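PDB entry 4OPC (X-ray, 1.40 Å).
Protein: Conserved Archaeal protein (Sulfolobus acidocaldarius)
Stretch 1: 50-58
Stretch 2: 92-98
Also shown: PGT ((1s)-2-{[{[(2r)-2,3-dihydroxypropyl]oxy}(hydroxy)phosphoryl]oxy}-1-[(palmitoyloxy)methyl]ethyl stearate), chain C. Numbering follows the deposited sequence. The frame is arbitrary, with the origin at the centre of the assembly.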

# COMPACT_ATOMS: atom_id res chain seq x y z
N ASP A 50 -4.69 7.85 -6.90
CA ASP A 50 -5.40 7.13 -7.97
C ASP A 50 -4.51 6.61 -9.09
O ASP A 50 -5.00 6.24 -10.16
CB ASP A 50 -6.54 7.96 -8.57
CG ASP A 50 -7.63 8.31 -7.57
OD1 ASP A 50 -7.83 7.60 -6.57
OD2 ASP A 50 -8.31 9.33 -7.81
N ALA A 51 -3.20 6.56 -8.85
CA ALA A 51 -2.26 6.11 -9.87
C ALA A 51 -1.85 4.66 -9.66
O ALA A 51 -1.39 4.30 -8.58
CB ALA A 51 -1.03 7.00 -9.85
N VAL A 52 -2.01 3.82 -10.68
CA VAL A 52 -1.68 2.40 -10.56
C VAL A 52 -0.99 1.90 -11.83
O VAL A 52 -1.42 2.23 -12.94
CB VAL A 52 -2.94 1.52 -10.31
CG1 VAL A 52 -2.53 0.09 -9.96
CG2 VAL A 52 -3.82 2.10 -9.20
N SER A 53 0.05 1.10 -11.67
CA SER A 53 0.79 0.54 -12.79
C SER A 53 -0.06 -0.44 -13.60
O SER A 53 -0.81 -1.24 -13.04
CB SER A 53 2.03 -0.18 -12.27
OG SER A 53 2.67 -0.94 -13.28
N LYS A 54 0.07 -0.38 -14.92
CA LYS A 54 -0.64 -1.30 -15.80
C LYS A 54 -0.22 -2.74 -15.55
O LYS A 54 -1.03 -3.66 -15.67
CB LYS A 54 -0.40 -0.90 -17.26
CG LYS A 54 -0.99 -1.83 -18.30
CD LYS A 54 -0.68 -1.27 -19.69
CE LYS A 54 -0.93 -2.29 -20.79
NZ LYS A 54 -0.03 -3.47 -20.72
N ALA A 55 1.05 -2.92 -15.20
CA ALA A 55 1.62 -4.25 -14.99
C ALA A 55 0.84 -5.08 -13.97
O ALA A 55 0.75 -6.29 -14.11
CB ALA A 55 3.09 -4.15 -14.58
N HIS A 56 0.28 -4.44 -12.95
CA HIS A 56 -0.49 -5.17 -11.95
C HIS A 56 -1.73 -5.81 -12.55
O HIS A 56 -2.06 -6.96 -12.25
CB HIS A 56 -0.87 -4.27 -10.78
CG HIS A 56 0.29 -3.91 -9.91
ND1 HIS A 56 1.04 -4.85 -9.24
CD2 HIS A 56 0.83 -2.71 -9.59
CE1 HIS A 56 1.99 -4.25 -8.55
NE2 HIS A 56 1.88 -2.94 -8.74
N PHE A 57 -2.42 -5.07 -13.40
CA PHE A 57 -3.59 -5.62 -14.05
C PHE A 57 -3.17 -6.73 -15.00
O PHE A 57 -3.83 -7.76 -15.08
CB PHE A 57 -4.37 -4.52 -14.79
CG PHE A 57 -4.84 -3.42 -13.89
CD1 PHE A 57 -4.01 -2.34 -13.61
CD2 PHE A 57 -6.09 -3.47 -13.30
CE1 PHE A 57 -4.42 -1.33 -12.78
CE2 PHE A 57 -6.50 -2.46 -12.45
CZ PHE A 57 -5.67 -1.38 -12.20
N ASP A 58 -2.04 -6.54 -15.68
CA ASP A 58 -1.55 -7.52 -16.65
C ASP A 58 -1.12 -8.84 -16.00
O ASP A 58 -1.24 -9.90 -16.61
CB ASP A 58 -0.41 -6.94 -17.48
CG ASP A 58 -0.88 -5.90 -18.47
OD1 ASP A 58 -2.07 -5.91 -18.83
OD2 ASP A 58 -0.05 -5.07 -18.90
N GLY A 92 7.19 4.21 -17.59
CA GLY A 92 6.41 3.05 -17.20
C GLY A 92 4.93 3.31 -17.40
O GLY A 92 4.44 4.40 -17.12
N GLU A 93 4.21 2.31 -17.89
CA GLU A 93 2.80 2.48 -18.22
C GLU A 93 1.88 2.28 -17.03
O GLU A 93 2.04 1.34 -16.24
CB GLU A 93 2.41 1.57 -19.39
CG GLU A 93 3.12 1.96 -20.69
CD GLU A 93 2.68 1.15 -21.90
OE1 GLU A 93 1.85 0.22 -21.75
OE2 GLU A 93 3.16 1.46 -23.01
N GLY A 94 0.91 3.18 -16.88
CA GLY A 94 -0.05 3.06 -15.81
C GLY A 94 -1.32 3.83 -16.08
O GLY A 94 -1.53 4.38 -17.17
N PHE A 95 -2.19 3.87 -15.08
CA PHE A 95 -3.50 4.47 -15.24
C PHE A 95 -3.74 5.46 -14.12
O PHE A 95 -3.38 5.20 -12.97
CB PHE A 95 -4.59 3.40 -15.15
CG PHE A 95 -4.44 2.28 -16.13
CD1 PHE A 95 -4.42 2.53 -17.49
CD2 PHE A 95 -4.38 0.97 -15.69
CE1 PHE A 95 -4.30 1.48 -18.39
CE2 PHE A 95 -4.26 -0.07 -16.58
CZ PHE A 95 -4.22 0.18 -17.94
N GLU A 96 -4.33 6.60 -14.46
CA GLU A 96 -4.94 7.45 -13.47
C GLU A 96 -6.43 7.11 -13.49
O GLU A 96 -7.13 7.38 -14.47
CB GLU A 96 -4.71 8.94 -13.80
CG GLU A 96 -3.71 9.60 -12.87
CD GLU A 96 -4.16 9.61 -11.44
OE1 GLU A 96 -3.29 9.54 -10.55
OE2 GLU A 96 -5.38 9.69 -11.19
N LEU A 97 -6.89 6.48 -12.41
CA LEU A 97 -8.23 5.89 -12.36
C LEU A 97 -9.24 6.77 -11.68
O LEU A 97 -8.91 7.59 -10.82
CB LEU A 97 -8.18 4.57 -11.58
CG LEU A 97 -7.22 3.50 -12.07
CD1 LEU A 97 -7.21 2.31 -11.13
CD2 LEU A 97 -7.64 3.07 -13.45
N ASN A 98 -10.51 6.57 -12.04
CA ASN A 98 -11.62 6.92 -11.17
C ASN A 98 -11.78 5.73 -10.23
O ASN A 98 -12.39 4.72 -10.60
CB ASN A 98 -12.89 7.16 -11.99
CG ASN A 98 -14.07 7.59 -11.14
OD1 ASN A 98 -14.17 7.27 -9.96
ND2 ASN A 98 -15.00 8.31 -11.76
C48 PGT C . 9.35 8.46 1.60
C47 PGT C . 8.50 7.35 2.19
C46 PGT C . 7.06 7.80 2.26
C45 PGT C . 6.59 8.23 0.88
C44 PGT C . 5.09 8.07 0.75
C43 PGT C . 4.42 9.43 0.80
C42 PGT C . 2.93 9.23 0.84
C41 PGT C . 2.51 8.65 -0.49
C40 PGT C . 1.08 9.02 -0.79
C39 PGT C . 0.94 9.07 -2.30
C38 PGT C . 1.35 7.74 -2.88
C37 PGT C . 1.38 7.86 -4.39
C36 PGT C . 1.68 6.50 -4.96
C35 PGT C . 2.05 6.61 -6.42
C34 PGT C . 2.28 5.21 -6.97
C33 PGT C . 2.97 5.25 -8.32
C32 PGT C . 2.45 4.15 -9.23
C31 PGT C . 3.09 2.80 -8.93
O31 PGT C . 2.35 1.86 -8.71
O2 PGT C . 4.49 2.62 -8.89
C2 PGT C . 5.10 2.04 -10.03
C1 PGT C . 4.99 0.53 -10.07
O3P PGT C . 4.06 -0.07 -9.18
P PGT C . 4.62 -1.04 -8.07
O1P PGT C . 5.88 -0.37 -7.56
O2P PGT C . 3.63 -1.24 -6.93
O4P PGT C . 5.01 -2.48 -8.64
C4 PGT C . 5.15 -2.75 -10.02
C5 PGT C . 5.64 -4.16 -10.26
O5 PGT C . 4.71 -4.85 -11.05
C6 PGT C . 5.81 -4.86 -8.93
O6 PGT C . 4.81 -5.84 -8.74
C3 PGT C . 6.59 2.30 -10.07
O3 PGT C . 6.93 3.66 -10.22
C11 PGT C . 8.11 4.00 -9.54
O11 PGT C . 9.08 3.28 -9.61
C12 PGT C . 8.17 5.27 -8.71
C13 PGT C . 9.61 5.68 -8.47
C14 PGT C . 9.63 6.93 -7.62
C15 PGT C . 9.86 6.58 -6.17
C16 PGT C . 10.02 7.84 -5.34
C17 PGT C . 11.28 7.72 -4.51
C18 PGT C . 11.64 9.06 -3.91
C19 PGT C . 13.05 8.99 -3.34
C20 PGT C . 14.08 8.93 -4.45
C21 PGT C . 15.04 10.09 -4.33
C22 PGT C . 16.41 9.70 -4.82
C23 PGT C . 17.44 10.59 -4.15
C24 PGT C . 18.83 10.06 -4.39
C25 PGT C . 19.55 9.89 -3.07
C26 PGT C . 20.08 8.48 -2.95
O HOH W 1 3.21 -1.16 -16.11

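Strand 51-53 runs antiparallel to strand 92-97, with axes 4.6 Å apart at closest approach and N-to-C directions 145° apart; the helix that follows adds Phe57. Four backbone hydrogen bonds tie the stretches together, and 558 Å² of surface is buried between them.

Asp50 opens the ladder just before its strand begins. Leu97 N donates to Asp50 O at 2.9 Å, and the N-H...O angle of 174° is nearly straight. Glu96 CA lies 3.5 Å from the same Asp50 O, with an angle of 143° at the hydrogen, which fits a supplementary CA-H...O contact. The buried carboxylates do not pair: Asp50 OD2 and Glu96 OE2 are 4.5 Å apart, and each is hydrogen-bonded elsewhere in the structure, which satisfies it despite the like charge nearby.

Ala51 faces Glu96 as a non-hydrogen-bonded pair, CA to CA 4.7 Å, with both side chains on the same face of the sheet. The carboxylate of Glu96 turns in beside the small methyl, Glu96 OE1 lying 3.5 Å from Ala51 CB. Ala51 N and Glu96 OE1 are 3.4 Å apart, but the angle is too poor for a hydrogen bond.

Val52 supplies the reciprocal pair of bonds. Val52 N donates to Phe95 O at 3.0 Å (164°), and Phe95 N returns to Val52 O at 2.8 Å (160°). The side chains of Val52 and Phe95 share the other face, where apolar packing begins: a beta-branched, apolar residue suits a buried strand position, and Val52, with chi1 in t, sets CG2 3.9 Å from Leu97 CD1.

At Ser53 the chains draw closest, its CA standing 4.0 Å from Gly94 CA. Glycine suits this position, because an ideal CB on Gly94 would fall 2.8 Å from Val52 O, a clash. Ser53 directs its CB away from the partner strand, and Ser53 OG binds a water at 2.9 Å. That water donates to Glu93 O at 2.8 Å and accepts from Ala55 N at 2.9 Å, bridging the stretches.

Lys54 N gives the fourth bond, to Glu93 O at 2.9 Å and 169°. Its long aliphatic part covers the partner strand, with Lys54 CG 3.8 Å from Phe95 CZ and Lys54 CD 3.6 Å from Glu93 OE1. The ammonium is committed within its own stretch: Lys54 NZ forms a salt bridge with Asp58 OD2 at a very short 2.4 Å. Glu93 OE1, 4.3 Å from Lys54 NZ, is beyond salt-bridge range.

His56 makes no contact with stretch 2; its NE2 donates to O2P of the lipid PGT at 3.0 Å. Phe57 points its CB toward the strand. The edge of Phe95 meets the face of Phe57 in an offset arrangement, centroids 5.5 Å apart and planes at 68°, with Phe57 CE1 3.7 Å from Phe95 CD2. Phe57 CZ also reaches Leu97 CD1 at 4.1 Å, so the methyl that packs against Val52 joins helix and strand in one buried apolar cluster.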